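Local coordinates for sarcolemmal membrane-associated protein (Homo sapiens, PDB 6AR0), which joins, as the full-length protein of which this chain is the FHA domain, the STRIPAK complex that dephosphorylates STK3 and inhibits Hippo signaling, at residues A4-H15 with G119-P130. Sequence-based numbering, arbitrary orientation.
Sequences ALAIFTCRPNSH and GCIVSTIKLFLP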
loop_
_atom_site.group_PDB
_atom_site.type_symbol
_atom_site.label_atom_id
_atom_site.label_comp_id
_atom_site.label_asym_id
_atom_site.label_seq_id
_atom_site.Cartn_x
_atom_site.Cartn_y
_atom_site.Cartn_z
ATOM N N ALA A 4 -1.692 -14.259 -8.510
ATOM C CA ALA A 4 -0.901 -13.030 -8.611
ATOM C C ALA A 4 -0.432 -12.605 -7.226
ATOM O O ALA A 4 -1.098 -12.844 -6.218
ATOM C CB ALA A 4 -1.720 -11.900 -9.239
ATOM N N LEU A 5 0.716 -11.940 -7.182
ATOM C CA LEU A 5 1.401 -11.688 -5.924
ATOM C C LEU A 5 1.997 -10.287 -5.917
ATOM O O LEU A 5 2.635 -9.863 -6.889
ATOM C CB LEU A 5 2.542 -12.705 -5.740
ATOM C CG LEU A 5 3.538 -12.497 -4.600
ATOM C CD1 LEU A 5 2.854 -12.575 -3.241
ATOM C CD2 LEU A 5 4.665 -13.505 -4.694
ATOM N N ALA A 6 1.818 -9.596 -4.794
ATOM C CA ALA A 6 2.515 -8.353 -4.488
ATOM C C ALA A 6 3.362 -8.570 -3.249
ATOM O O ALA A 6 2.841 -8.964 -2.197
ATOM C CB ALA A 6 1.528 -7.222 -4.210
ATOM N N ILE A 7 4.660 -8.305 -3.361
ATOM C CA ILE A 7 5.566 -8.356 -2.223
ATOM C C ILE A 7 5.856 -6.930 -1.787
ATOM O O ILE A 7 6.315 -6.115 -2.590
ATOM C CB ILE A 7 6.871 -9.089 -2.568
ATOM C CG1 ILE A 7 6.587 -10.552 -2.951
ATOM C CG2 ILE A 7 7.845 -9.007 -1.389
ATOM C CD1 ILE A 7 7.821 -11.363 -3.319
ATOM N N PHE A 8 5.569 -6.634 -0.524
ATOM C CA PHE A 8 5.830 -5.326 0.076
ATOM C C PHE A 8 7.050 -5.445 0.981
ATOM O O PHE A 8 7.036 -6.241 1.920
ATOM C CB PHE A 8 4.668 -4.882 0.972
ATOM C CG PHE A 8 3.385 -4.541 0.255
ATOM C CD1 PHE A 8 2.980 -3.229 0.161
ATOM C CD2 PHE A 8 2.542 -5.526 -0.244
ATOM C CE1 PHE A 8 1.785 -2.899 -0.451
ATOM C CE2 PHE A 8 1.334 -5.200 -0.860
ATOM C CZ PHE A 8 0.962 -3.887 -0.951
ATOM N N THR A 9 8.097 -4.655 0.714
ATOM C CA THR A 9 9.275 -4.621 1.569
ATOM C C THR A 9 9.458 -3.228 2.146
ATOM O O THR A 9 9.227 -2.218 1.477
ATOM C CB THR A 9 10.537 -5.051 0.814
ATOM O OG1 THR A 9 10.692 -4.287 -0.373
ATOM C CG2 THR A 9 10.436 -6.504 0.439
ATOM N N CYS A 10 9.904 -3.173 3.389
ATOM C CA CYS A 10 9.973 -1.934 4.151
ATOM C C CYS A 10 11.198 -1.113 3.762
ATOM O O CYS A 10 12.334 -1.588 3.881
ATOM C CB CYS A 10 10.037 -2.333 5.621
ATOM S SG CYS A 10 10.081 -1.033 6.834
ATOM N N ARG A 11 10.981 0.138 3.344
ATOM C CA ARG A 11 12.060 1.041 2.969
ATOM C C ARG A 11 12.688 1.687 4.202
ATOM O O ARG A 11 12.094 1.702 5.278
ATOM C CB ARG A 11 11.513 2.139 2.061
ATOM C CG ARG A 11 11.074 1.642 0.698
ATOM C CD ARG A 11 12.216 1.591 -0.273
ATOM N NE ARG A 11 12.642 2.928 -0.670
ATOM C CZ ARG A 11 13.559 3.173 -1.602
ATOM N NH1 ARG A 11 14.166 2.182 -2.243
ATOM N NH2 ARG A 11 13.874 4.418 -1.907
ATOM N N PRO A 12 13.886 2.255 4.062
ATOM C CA PRO A 12 14.582 2.768 5.247
ATOM C C PRO A 12 13.884 3.900 5.960
ATOM O O PRO A 12 14.156 4.108 7.152
ATOM C CB PRO A 12 15.932 3.231 4.692
ATOM C CG PRO A 12 16.139 2.492 3.470
ATOM C CD PRO A 12 14.774 2.207 2.888
ATOM N N ASN A 13 13.058 4.681 5.273
ATOM C CA ASN A 13 12.369 5.805 5.887
ATOM C C ASN A 13 10.949 5.458 6.308
ATOM O O ASN A 13 10.153 6.366 6.582
ATOM C CB ASN A 13 12.405 7.031 4.964
ATOM C CG ASN A 13 11.829 6.761 3.586
ATOM O OD1 ASN A 13 11.761 5.621 3.137
ATOM N ND2 ASN A 13 11.406 7.822 2.906
ATOM N N SER A 14 10.629 4.170 6.388
ATOM C CA SER A 14 9.308 3.728 6.777
ATOM C C SER A 14 9.213 3.481 8.273
ATOM O O SER A 14 10.173 3.052 8.924
ATOM C CB SER A 14 9.011 2.401 6.093
ATOM O OG SER A 14 7.687 1.973 6.293
ATOM N N HIS A 15 8.029 3.717 8.806
ATOM C CA HIS A 15 7.649 3.075 10.045
ATOM C C HIS A 15 7.850 1.565 9.882
ATOM O O HIS A 15 7.526 1.016 8.823
ATOM C CB HIS A 15 6.178 3.417 10.275
ATOM C CG HIS A 15 5.629 2.962 11.574
ATOM N ND1 HIS A 15 5.982 3.516 12.784
ATOM C CD2 HIS A 15 4.665 2.053 11.836
ATOM C CE1 HIS A 15 5.282 2.930 13.743
ATOM N NE2 HIS A 15 4.480 2.039 13.191
ATOM N N GLY A 119 5.783 7.881 12.154
ATOM C CA GLY A 119 6.148 7.540 10.797
ATOM C C GLY A 119 4.979 6.989 9.982
ATOM O O GLY A 119 3.905 6.668 10.486
ATOM N N CYS A 120 5.213 6.872 8.679
ATOM C CA CYS A 120 4.238 6.361 7.721
ATOM C C CYS A 120 4.790 5.095 7.070
ATOM O O CYS A 120 5.955 4.722 7.275
ATOM C CB CYS A 120 3.914 7.424 6.658
ATOM S SG CYS A 120 5.308 7.931 5.646
ATOM N N ILE A 121 3.965 4.412 6.279
ATOM C CA ILE A 121 4.412 3.188 5.629
ATOM C C ILE A 121 5.000 3.559 4.276
ATOM O O ILE A 121 4.325 4.182 3.450
ATOM C CB ILE A 121 3.255 2.197 5.483
ATOM C CG1 ILE A 121 2.744 1.755 6.857
ATOM C CG2 ILE A 121 3.657 1.005 4.618
ATOM C CD1 ILE A 121 3.728 0.977 7.701
ATOM N N VAL A 122 6.263 3.188 4.054
ATOM C CA VAL A 122 6.950 3.417 2.786
ATOM C C VAL A 122 7.503 2.066 2.348
ATOM O O VAL A 122 8.315 1.464 3.062
ATOM C CB VAL A 122 8.080 4.462 2.892
ATOM C CG1 VAL A 122 8.615 4.798 1.510
ATOM C CG2 VAL A 122 7.605 5.730 3.604
ATOM N N SER A 123 7.061 1.586 1.191
ATOM C CA SER A 123 7.346 0.216 0.780
ATOM C C SER A 123 7.823 0.172 -0.662
ATOM O O SER A 123 7.394 0.969 -1.498
ATOM C CB SER A 123 6.054 -0.611 0.906
ATOM O OG SER A 123 6.150 -1.999 0.665
ATOM N N THR A 124 8.721 -0.748 -0.961
ATOM C CA THR A 124 8.895 -1.160 -2.343
ATOM C C THR A 124 7.862 -2.231 -2.617
ATOM O O THR A 124 7.594 -3.068 -1.749
ATOM C CB THR A 124 10.276 -1.779 -2.542
ATOM O OG1 THR A 124 11.269 -0.834 -2.154
ATOM C CG2 THR A 124 10.497 -2.207 -3.996
ATOM N N ILE A 125 7.267 -2.218 -3.805
ATOM C CA ILE A 125 6.330 -3.267 -4.202
ATOM C C ILE A 125 6.897 -3.972 -5.428
ATOM O O ILE A 125 7.297 -3.320 -6.398
ATOM C CB ILE A 125 4.892 -2.735 -4.409
ATOM C CG1 ILE A 125 3.844 -3.860 -4.381
ATOM C CG2 ILE A 125 4.792 -1.869 -5.665
ATOM C CD1 ILE A 125 2.380 -3.393 -4.273
ATOM N N LYS A 126 6.949 -5.298 -5.368
ATOM C CA LYS A 126 7.315 -6.143 -6.497
ATOM C C LYS A 126 6.101 -6.982 -6.856
ATOM O O LYS A 126 5.385 -7.451 -5.968
ATOM C CB LYS A 126 8.509 -7.030 -6.149
ATOM C CG LYS A 126 9.774 -6.228 -5.864
ATOM C CD LYS A 126 10.330 -5.566 -7.126
ATOM C CE LYS A 126 11.582 -4.760 -6.844
ATOM N NZ LYS A 126 12.791 -5.629 -6.805
ATOM N N LEU A 127 5.830 -7.102 -8.146
ATOM C CA LEU A 127 4.552 -7.603 -8.623
ATOM C C LEU A 127 4.780 -8.759 -9.581
ATOM O O LEU A 127 5.636 -8.678 -10.468
ATOM C CB LEU A 127 3.791 -6.502 -9.366
ATOM C CG LEU A 127 3.499 -5.258 -8.525
ATOM C CD1 LEU A 127 2.957 -4.146 -9.417
ATOM C CD2 LEU A 127 2.514 -5.590 -7.404
ATOM N N PHE A 128 3.998 -9.821 -9.406
ATOM C CA PHE A 128 4.150 -11.048 -10.181
ATOM C C PHE A 128 2.796 -11.520 -10.684
ATOM O O PHE A 128 1.820 -11.563 -9.925
ATOM C CB PHE A 128 4.831 -12.138 -9.346
ATOM C CG PHE A 128 6.132 -11.686 -8.786
ATOM C CD1 PHE A 128 7.303 -11.785 -9.516
ATOM C CD2 PHE A 128 6.169 -11.064 -7.556
ATOM C CE1 PHE A 128 8.493 -11.289 -9.001
ATOM C CE2 PHE A 128 7.357 -10.586 -7.041
ATOM C CZ PHE A 128 8.523 -10.705 -7.765
ATOM N N LEU A 129 2.764 -11.885 -11.967
ATOM C CA LEU A 129 1.586 -12.438 -12.590
ATOM C C LEU A 129 1.262 -13.806 -11.991
ATOM O O LEU A 129 2.114 -14.441 -11.367
ATOM C CB LEU A 129 1.836 -12.575 -14.092
ATOM C CG LEU A 129 2.285 -11.317 -14.844
ATOM C CD1 LEU A 129 2.615 -11.634 -16.288
ATOM C CD2 LEU A 129 1.229 -10.227 -14.762
ATOM N N PRO A 130 0.037 -14.297 -12.190
ATOM C CA PRO A 130 -0.310 -15.612 -11.626
ATOM C C PRO A 130 0.623 -16.719 -12.048
ATOM O O PRO A 130 0.848 -17.651 -11.267
ATOM C CB PRO A 130 -1.735 -15.848 -12.131
ATOM C CG PRO A 130 -2.285 -14.482 -12.276
ATOM C CD PRO A 130 -1.139 -13.621 -12.750
HETATM O O HOH W 1 12.185 -1.757 0.334
HETATM O O HOH W 2 13.249 -0.188 -3.668
HETATM O O HOH W 3 8.194 7.102 8.409
HETATM O O HOH W 4 6.939 5.847 13.666
#
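Leu5 and Phe128 form an antiparallel hydrogen-bonded pair, each backbone N bonding to the other's O (Phe128 N to Leu5 O, 2.9 Å). Ala6 faces the buried side, its CB 3.7 Å from Leu127 CD2. On the face of Leu5 and Phe128, the CD1 methyl of Ile7 reaches the ring of Phe128 at CE2, 3.8 Å away. Back on the face of Ala6, Ile125 CD1 sits over one face of the Phe8 ring, 4.0 Å from the centroid and 25° off the normal, a CH-pi contact displaced toward the ring's rim. Ile125 CG1 lies anti to the backbone N (chi1 -162°), which carries CD1 across to that ring, while Ser123 OG approaches the ring's edge. Strands 5-10 and 121-128, first and last of the chain, lie side by side and antiparallel in the beta-sandwich characteristic of FHA domains; strand 20-23 flanks the first, strand 102-105 the second. At Thr9, OG1 shares water 1 with Thr124 OG1, bridging the partly exposed face. Just past the strand, Arg11 N bonds to Val122 O, and its bent side chain brings CD within 3.2 Å of Thr124 OG1. At the last residue of the type I turn Arg11-Ser14, Ser14 OG accepts a nearly straight bond from Val122 N (2.9 Å, 175°) and donates to His15 O at 2.7 Å. With alanine in place of Ser14, Val122 N would probably lose this acceptor and His15 O its hydroxyl donor. His15 N bonds to Cys120 O (2.8 Å), and water 4 links His15 ND1 to Gly119 N.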